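Side-chain contacts in short-chain type dehydrogenase/reductase (Mycobacterium ulcerans, PDB 3SVT), which probably works as a nicotinamide-dependent oxidoreductase of the short-chain dehydrogenase/reductase family, on a substrate not yet assigned: residues Ile105-Ile108 against Thr109-Asp112; Val130-His133 against Ala134-Met138; Pro262-Ser265 against Ala266-Glu269. All blocks are in the same frame, centred on the assembly; numbering follows the deposited sequence.

Contact 1. Residues Ile105-Ile108 against Thr109-Asp112; sequences IGPI and TQVD
P107 and Q110 close a tight turn, with the amide of Q110 donating to P107 O at 3.0 Å from Q110 N. The donor sits above the carbonyl plane, 56° out of it, which suits a turn whose two middle residues, I108 and T109, both have helical backbone angles. One residue on, V111 N reaches I108 O at 3.4 Å, straight enough but weak. Two successive i to i+3 bonds, the second weak, thus make a short 3-10 turn before the chain straightens.

The side chains add small touches to this backbone frame. T109 OG1 lies between its own N and carbonyl carbon (chi1 47°), and this rotation turns it back to the proline ring, where P107 CB is 3.7 Å from T109 OG1. Buried there, the hydroxyl finds no polar partner in the model. V111 CG1 rests against the turn, 3.6 Å from I108 O, while the Q110 side chain bends at chi2 and runs away from the proline with its amide out on the surface.

What holds the turn from outside is largely another copy of the protein. E181 of the second subunit accepts from I108 N, R136 of that subunit binds T109 O, and its K132 binds V111 O; I108 also packs on its L174. Within its own chain, G106 pairs backbone to backbone with W160, and D112 N-caps the next helix through OD1 to A115 N. The turn forms the last part of the loop between strand 94-97 and helix 113-140, pressed on the helices of the partner subunit.

Contact 2. Residues Val130-His133 against Ala134-Met138; sequences VLKH and AAREM
H133 and R136 run side by side along one flank of the helix, pointing the same way, and K132 travels beside R136 in the same fashion. Backbone hydrogen bonds supply the frame: A134 N donates to V130 O at 3.0 Å, and R136 N to K132 O at 3.3 Å, both with the donor tilted a little more than 25° from the carbonyl plane. L131 O likewise accepts from A135 N, though the position of that oxygen is less certain.

The flat groups meet without stacking. H133 CE1 stands over one face of the R136 guanidinium, toward its rim, 3.7 Å from R136 NH1, and the planes of ring and guanidinium are 63° apart. From K132, CG lies over one face of the imidazole and CE comes within 3.7 Å of R136 NH2. The lysine reaches that far because CG is anti to its backbone N (chi1 -178°) and the rest of the chain is stretched out.

Charge is the third element. K132 NZ and R136 NH2, two like charges, are 4.6 Å apart; the salt bridge of K132 with E75 OE2, which also accepts from H133 NE2, would probably offset this. R136 NE has its partner in T109 of the second subunit, and K132 NZ also bonds to S113 OG there.

L131 and A135 are apolar and pack on helix 163-182, while V130 and A134 touch V95 of the sheet. A long helix with one side on the Rossmann core and another on a partner subunit is as in one of the two interface helices of classical short-chain dehydrogenases.

Contact 3. Residues Pro262-Ser265 against Ala266-Glu269; sequences PDFS and AMLE
An Asx turn, D263 to S265, leads into helix 265-272; F264, its middle residue, is also the helix N-cap and meets M267 and L268. In that turn D263 OD1 accepts from S265 N at 3.0 Å, the donor lying above the carboxylate plane. S265 OG, beside its own backbone N (chi1 -72°), also donates to D263 OD1, though the modelled distance is too short to trust. A water extends the join: it donates to D263 O at 2.6 Å and accepts from A266 N at 2.8 Å.

The helix bonds then take over. L268 N meets F264 O in the carbonyl plane at 3.1 Å, and E269 N reaches S265 O at 2.7 Å, nearly straight.

Beside this backbone, M267 SD approaches the edge of the F264 ring in a Met-aromatic contact, 3.9 Å from F264 CD2, and L268 CD1 lies 4.0 Å from F264 CB. The ring also packs edge-to-face on F161 and against L211 and Y215 of helix 209-218.

The water thus gives A266 N an acceptor and joins it to D263 O. Separately, the bond from S265 N to the carboxylate would tend to stabilise a negative charge on D263.

Along the chain the order is contact 1, contact 2, contact 3. Contact 1 leads directly into helix 113-140, and contact 2 lies toward the far end of that helix, 34 Å away between centres. Across the interface with the second subunit they nevertheless meet, since the loop at 109-112 of one subunit receives K132 and R136 of the other. Contact 3, late in the chain after strand 249-252, lies on the other side of the chain's centre from contact 2, yet its nearest atoms are only about 5 Å from contact 1. W160 bridges that gap, pairing with G106 and touching D263, S265 and L268, which ties the C-terminal helix to the loop at the subunit interface.

Contact 1. Residues Ile105-Ile108 against Thr109-Asp112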
loop_
_atom_site.group_PDB
_atom_site.type_symbol
_atom_site.label_atom_id
_atom_site.label_comp_id
_atom_site.label_asym_id
_atom_site.label_seq_id
_atom_site.Cartn_x
_atom_site.Cartn_y
_atom_site.Cartn_z
ATOM N N ILE B 105 9.724 24.477 1.736
ATOM C CA ILE B 105 8.300 24.755 1.529
ATOM C C ILE B 105 8.122 25.575 0.259
ATOM O O ILE B 105 8.377 26.782 0.230
ATOM C CB ILE B 105 7.636 25.467 2.726
ATOM N N GLY B 106 7.700 24.891 -0.796
ATOM C CA GLY B 106 7.494 25.511 -2.094
ATOM C C GLY B 106 7.466 24.483 -3.210
ATOM O O GLY B 106 7.679 23.298 -2.976
ATOM N N PRO B 107 7.199 24.942 -4.437
ATOM C CA PRO B 107 7.035 24.040 -5.554
ATOM C C PRO B 107 8.320 23.304 -5.862
ATOM O O PRO B 107 9.419 23.845 -5.726
ATOM C CB PRO B 107 6.641 24.950 -6.732
ATOM C CG PRO B 107 6.800 26.305 -6.282
ATOM C CD PRO B 107 6.926 26.339 -4.801
ATOM N N ILE B 108 8.158 22.079 -6.309
ATOM C CA ILE B 108 9.271 21.270 -6.696
ATOM C C ILE B 108 10.131 21.935 -7.786
ATOM O O ILE B 108 11.355 21.813 -7.767
ATOM C CB ILE B 108 8.743 19.896 -7.122
ATOM C CG1 ILE B 108 9.864 18.881 -7.054
ATOM C CG2 ILE B 108 7.990 19.971 -8.462
ATOM C CD1 ILE B 108 10.256 18.587 -5.586
ATOM N N THR B 109 9.493 22.668 -8.704
ATOM C CA THR B 109 10.216 23.391 -9.749
ATOM C C THR B 109 11.140 24.526 -9.249
ATOM O O THR B 109 12.018 24.986 -9.991
ATOM C CB THR B 109 9.223 23.978 -10.794
ATOM O OG1 THR B 109 8.167 24.632 -10.106
ATOM C CG2 THR B 109 8.597 22.868 -11.644
ATOM N N GLN B 110 10.944 25.002 -8.024
ATOM C CA GLN B 110 11.793 26.080 -7.493
ATOM C C GLN B 110 12.520 25.678 -6.232
ATOM O O GLN B 110 13.088 26.521 -5.534
ATOM C CB GLN B 110 10.950 27.331 -7.209
ATOM C CG GLN B 110 10.332 27.982 -8.462
ATOM C CD GLN B 110 11.318 28.863 -9.217
ATOM O OE1 GLN B 110 12.471 28.477 -9.421
ATOM N NE2 GLN B 110 10.879 30.067 -9.615
ATOM N N VAL B 111 12.514 24.386 -5.936
ATOM C CA VAL B 111 13.043 23.910 -4.679
ATOM C C VAL B 111 14.524 24.310 -4.518
ATOM O O VAL B 111 15.329 24.259 -5.456
ATOM C CB VAL B 111 12.831 22.371 -4.534
ATOM C CG1 VAL B 111 13.899 21.626 -5.252
ATOM C CG2 VAL B 111 12.809 21.964 -3.097
ATOM N N ASP B 112 14.855 24.746 -3.312
ATOM C CA ASP B 112 16.211 25.078 -2.937
ATOM C C ASP B 112 16.982 23.774 -2.747
ATOM O O ASP B 112 16.699 23.012 -1.818
ATOM C CB ASP B 112 16.182 25.884 -1.643
ATOM C CG ASP B 112 17.555 26.305 -1.170
ATOM O OD1 ASP B 112 18.555 25.596 -1.353
ATOM O OD2 ASP B 112 17.610 27.359 -0.552
#

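Contact 2. Residues Val130-His133 against Ala134-Met138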
loop_
_atom_site.group_PDB
_atom_site.type_symbol
_atom_site.label_atom_id
_atom_site.label_comp_id
_atom_site.label_asym_id
_atom_site.label_seq_id
_atom_site.Cartn_x
_atom_site.Cartn_y
_atom_site.Cartn_z
ATOM N N VAL B 130 22.088 6.058 12.951
ATOM C CA VAL B 130 21.486 5.670 14.213
ATOM C C VAL B 130 21.118 4.191 14.229
ATOM O O VAL B 130 21.423 3.484 15.188
ATOM C CB VAL B 130 20.263 6.549 14.561
ATOM C CG1 VAL B 130 19.522 5.992 15.768
ATOM C CG2 VAL B 130 20.732 7.994 14.877
ATOM N N LEU B 131 20.495 3.721 13.152
ATOM C CA LEU B 131 20.058 2.329 13.072
ATOM C C LEU B 131 21.246 1.346 12.978
ATOM O O LEU B 131 21.263 0.334 13.673
ATOM C CB LEU B 131 19.124 2.157 11.889
ATOM C CG LEU B 131 18.511 0.764 11.606
ATOM C CD1 LEU B 131 17.358 0.361 12.530
ATOM C CD2 LEU B 131 18.040 0.728 10.200
ATOM N N LYS B 132 22.219 1.658 12.113
ATOM C CA LYS B 132 23.413 0.845 11.927
ATOM C C LYS B 132 24.043 0.528 13.266
ATOM O O LYS B 132 24.243 -0.631 13.609
ATOM C CB LYS B 132 24.407 1.606 11.047
ATOM C CG LYS B 132 25.736 0.896 10.695
ATOM C CD LYS B 132 26.535 1.750 9.741
ATOM C CE LYS B 132 27.977 1.301 9.562
ATOM N NZ LYS B 132 28.747 2.318 8.748
ATOM N N HIS B 133 24.345 1.572 14.032
ATOM C CA HIS B 133 25.119 1.396 15.247
ATOM C C HIS B 133 24.288 0.904 16.420
ATOM O O HIS B 133 24.757 0.068 17.222
ATOM C CB HIS B 133 25.903 2.680 15.561
ATOM C CG HIS B 133 26.971 2.967 14.554
ATOM N ND1 HIS B 133 28.204 2.356 14.596
ATOM C CD2 HIS B 133 26.975 3.748 13.444
ATOM C CE1 HIS B 133 28.932 2.765 13.572
ATOM N NE2 HIS B 133 28.208 3.609 12.853
ATOM N N ALA B 134 23.055 1.390 16.532
ATOM C CA ALA B 134 22.176 0.901 17.593
ATOM C C ALA B 134 21.885 -0.594 17.406
ATOM O O ALA B 134 21.902 -1.380 18.371
ATOM C CB ALA B 134 20.880 1.702 17.582
ATOM N N ALA B 135 21.619 -0.964 16.149
ATOM C CA ALA B 135 21.370 -2.341 15.762
ATOM C C ALA B 135 22.519 -3.261 16.167
ATOM O O ALA B 135 22.273 -4.363 16.651
ATOM C CB ALA B 135 21.118 -2.443 14.269
ATOM N N ARG B 136 23.763 -2.833 15.956
ATOM C CA ARG B 136 24.903 -3.679 16.332
ATOM C C ARG B 136 24.798 -4.120 17.805
ATOM O O ARG B 136 24.960 -5.288 18.116
ATOM C CB ARG B 136 26.227 -2.953 16.126
ATOM C CG ARG B 136 26.621 -2.729 14.672
ATOM C CD ARG B 136 27.911 -1.870 14.605
ATOM N NE ARG B 136 28.394 -1.727 13.237
ATOM C CZ ARG B 136 29.543 -1.146 12.877
ATOM N NH1 ARG B 136 30.368 -0.610 13.770
ATOM N NH2 ARG B 136 29.861 -1.089 11.601
ATOM N N GLU B 137 24.515 -3.171 18.705
ATOM C CA GLU B 137 24.475 -3.489 20.133
ATOM C C GLU B 137 23.246 -4.279 20.503
ATOM O O GLU B 137 23.329 -5.202 21.319
ATOM C CB GLU B 137 24.541 -2.237 20.999
ATOM C CG GLU B 137 25.772 -1.359 20.761
ATOM C CD GLU B 137 27.077 -2.088 20.971
ATOM O OE1 GLU B 137 27.108 -3.057 21.746
ATOM O OE2 GLU B 137 28.069 -1.692 20.334
ATOM N N MET B 138 22.105 -3.931 19.917
ATOM C CA MET B 138 20.874 -4.667 20.216
ATOM C C MET B 138 20.975 -6.122 19.763
ATOM O O MET B 138 20.493 -7.022 20.461
ATOM C CB MET B 138 19.624 -3.978 19.634
ATOM C CG MET B 138 19.067 -2.897 20.549
ATOM S SD MET B 138 17.692 -1.919 19.863
ATOM C CE MET B 138 18.453 -1.377 18.343
#

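Contact 3. Residues Pro262-Ser265 against Ala266-Glu269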
loop_
_atom_site.group_PDB
_atom_site.type_symbol
_atom_site.label_atom_id
_atom_site.label_comp_id
_atom_site.label_asym_id
_atom_site.label_seq_id
_atom_site.Cartn_x
_atom_site.Cartn_y
_atom_site.Cartn_z
ATOM N N PRO B 262 -2.597 17.908 3.755
ATOM C CA PRO B 262 -3.069 19.273 3.790
ATOM C C PRO B 262 -2.755 20.067 2.520
ATOM O O PRO B 262 -1.796 19.769 1.780
ATOM C CB PRO B 262 -2.319 19.864 4.988
ATOM C CG PRO B 262 -1.019 19.156 4.951
ATOM C CD PRO B 262 -1.406 17.720 4.601
ATOM N N ASP B 263 -3.588 21.071 2.292
ATOM C CA ASP B 263 -3.451 22.017 1.187
ATOM C C ASP B 263 -3.011 23.342 1.803
ATOM O O ASP B 263 -3.804 24.004 2.475
ATOM C CB ASP B 263 -4.812 22.146 0.502
ATOM C CG ASP B 263 -4.829 23.163 -0.623
ATOM O OD1 ASP B 263 -3.803 23.836 -0.916
ATOM O OD2 ASP B 263 -5.912 23.283 -1.207
ATOM N N PHE B 264 -1.748 23.723 1.578
ATOM C CA PHE B 264 -1.172 24.941 2.176
ATOM C C PHE B 264 -1.340 26.153 1.249
ATOM O O PHE B 264 -0.666 27.171 1.434
ATOM C CB PHE B 264 0.306 24.750 2.531
ATOM C CG PHE B 264 0.554 24.182 3.928
ATOM C CD1 PHE B 264 0.004 22.960 4.319
ATOM C CD2 PHE B 264 1.375 24.865 4.827
ATOM C CE1 PHE B 264 0.226 22.453 5.606
ATOM C CE2 PHE B 264 1.637 24.366 6.125
ATOM C CZ PHE B 264 1.064 23.147 6.519
ATOM N N SER B 265 -2.233 26.040 0.262
ATOM C CA SER B 265 -2.495 27.116 -0.709
ATOM C C SER B 265 -2.598 28.473 -0.064
ATOM O O SER B 265 -1.912 29.404 -0.461
ATOM C CB SER B 265 -3.817 26.879 -1.437
ATOM O OG SER B 265 -3.689 25.817 -2.321
ATOM N N ALA B 266 -3.473 28.566 0.934
ATOM C CA ALA B 266 -3.809 29.831 1.585
ATOM C C ALA B 266 -2.556 30.560 2.103
ATOM O O ALA B 266 -2.449 31.768 1.997
ATOM C CB ALA B 266 -4.808 29.560 2.740
ATOM N N MET B 267 -1.612 29.804 2.649
ATOM C CA MET B 267 -0.326 30.344 3.108
ATOM C C MET B 267 0.580 30.737 1.926
ATOM O O MET B 267 1.209 31.787 1.953
ATOM C CB MET B 267 0.395 29.297 3.991
ATOM C CG MET B 267 1.867 29.641 4.383
ATOM S SD MET B 267 2.688 28.428 5.495
ATOM C CE MET B 267 4.300 29.189 5.698
ATOM N N LEU B 268 0.635 29.882 0.900
ATOM C CA LEU B 268 1.680 29.950 -0.142
ATOM C C LEU B 268 1.297 30.792 -1.363
ATOM O O LEU B 268 2.163 31.433 -1.983
ATOM C CB LEU B 268 2.093 28.535 -0.585
ATOM C CG LEU B 268 2.666 27.585 0.495
ATOM C CD1 LEU B 268 2.943 26.188 -0.087
ATOM C CD2 LEU B 268 3.939 28.154 1.149
ATOM N N GLU B 269 0.012 30.806 -1.710
ATOM C CA GLU B 269 -0.440 31.560 -2.905
ATOM C C GLU B 269 -0.034 33.037 -2.880
ATOM O O GLU B 269 0.464 33.548 -3.869
ATOM C CB GLU B 269 -1.958 31.425 -3.128
ATOM C CG GLU B 269 -2.455 31.983 -4.482
ATOM C CD GLU B 269 -2.775 33.492 -4.487
ATOM O OE1 GLU B 269 -2.848 34.130 -3.411
ATOM O OE2 GLU B 269 -2.977 34.057 -5.595
HETATM O O HOH W 1 -4.740 26.445 2.223
#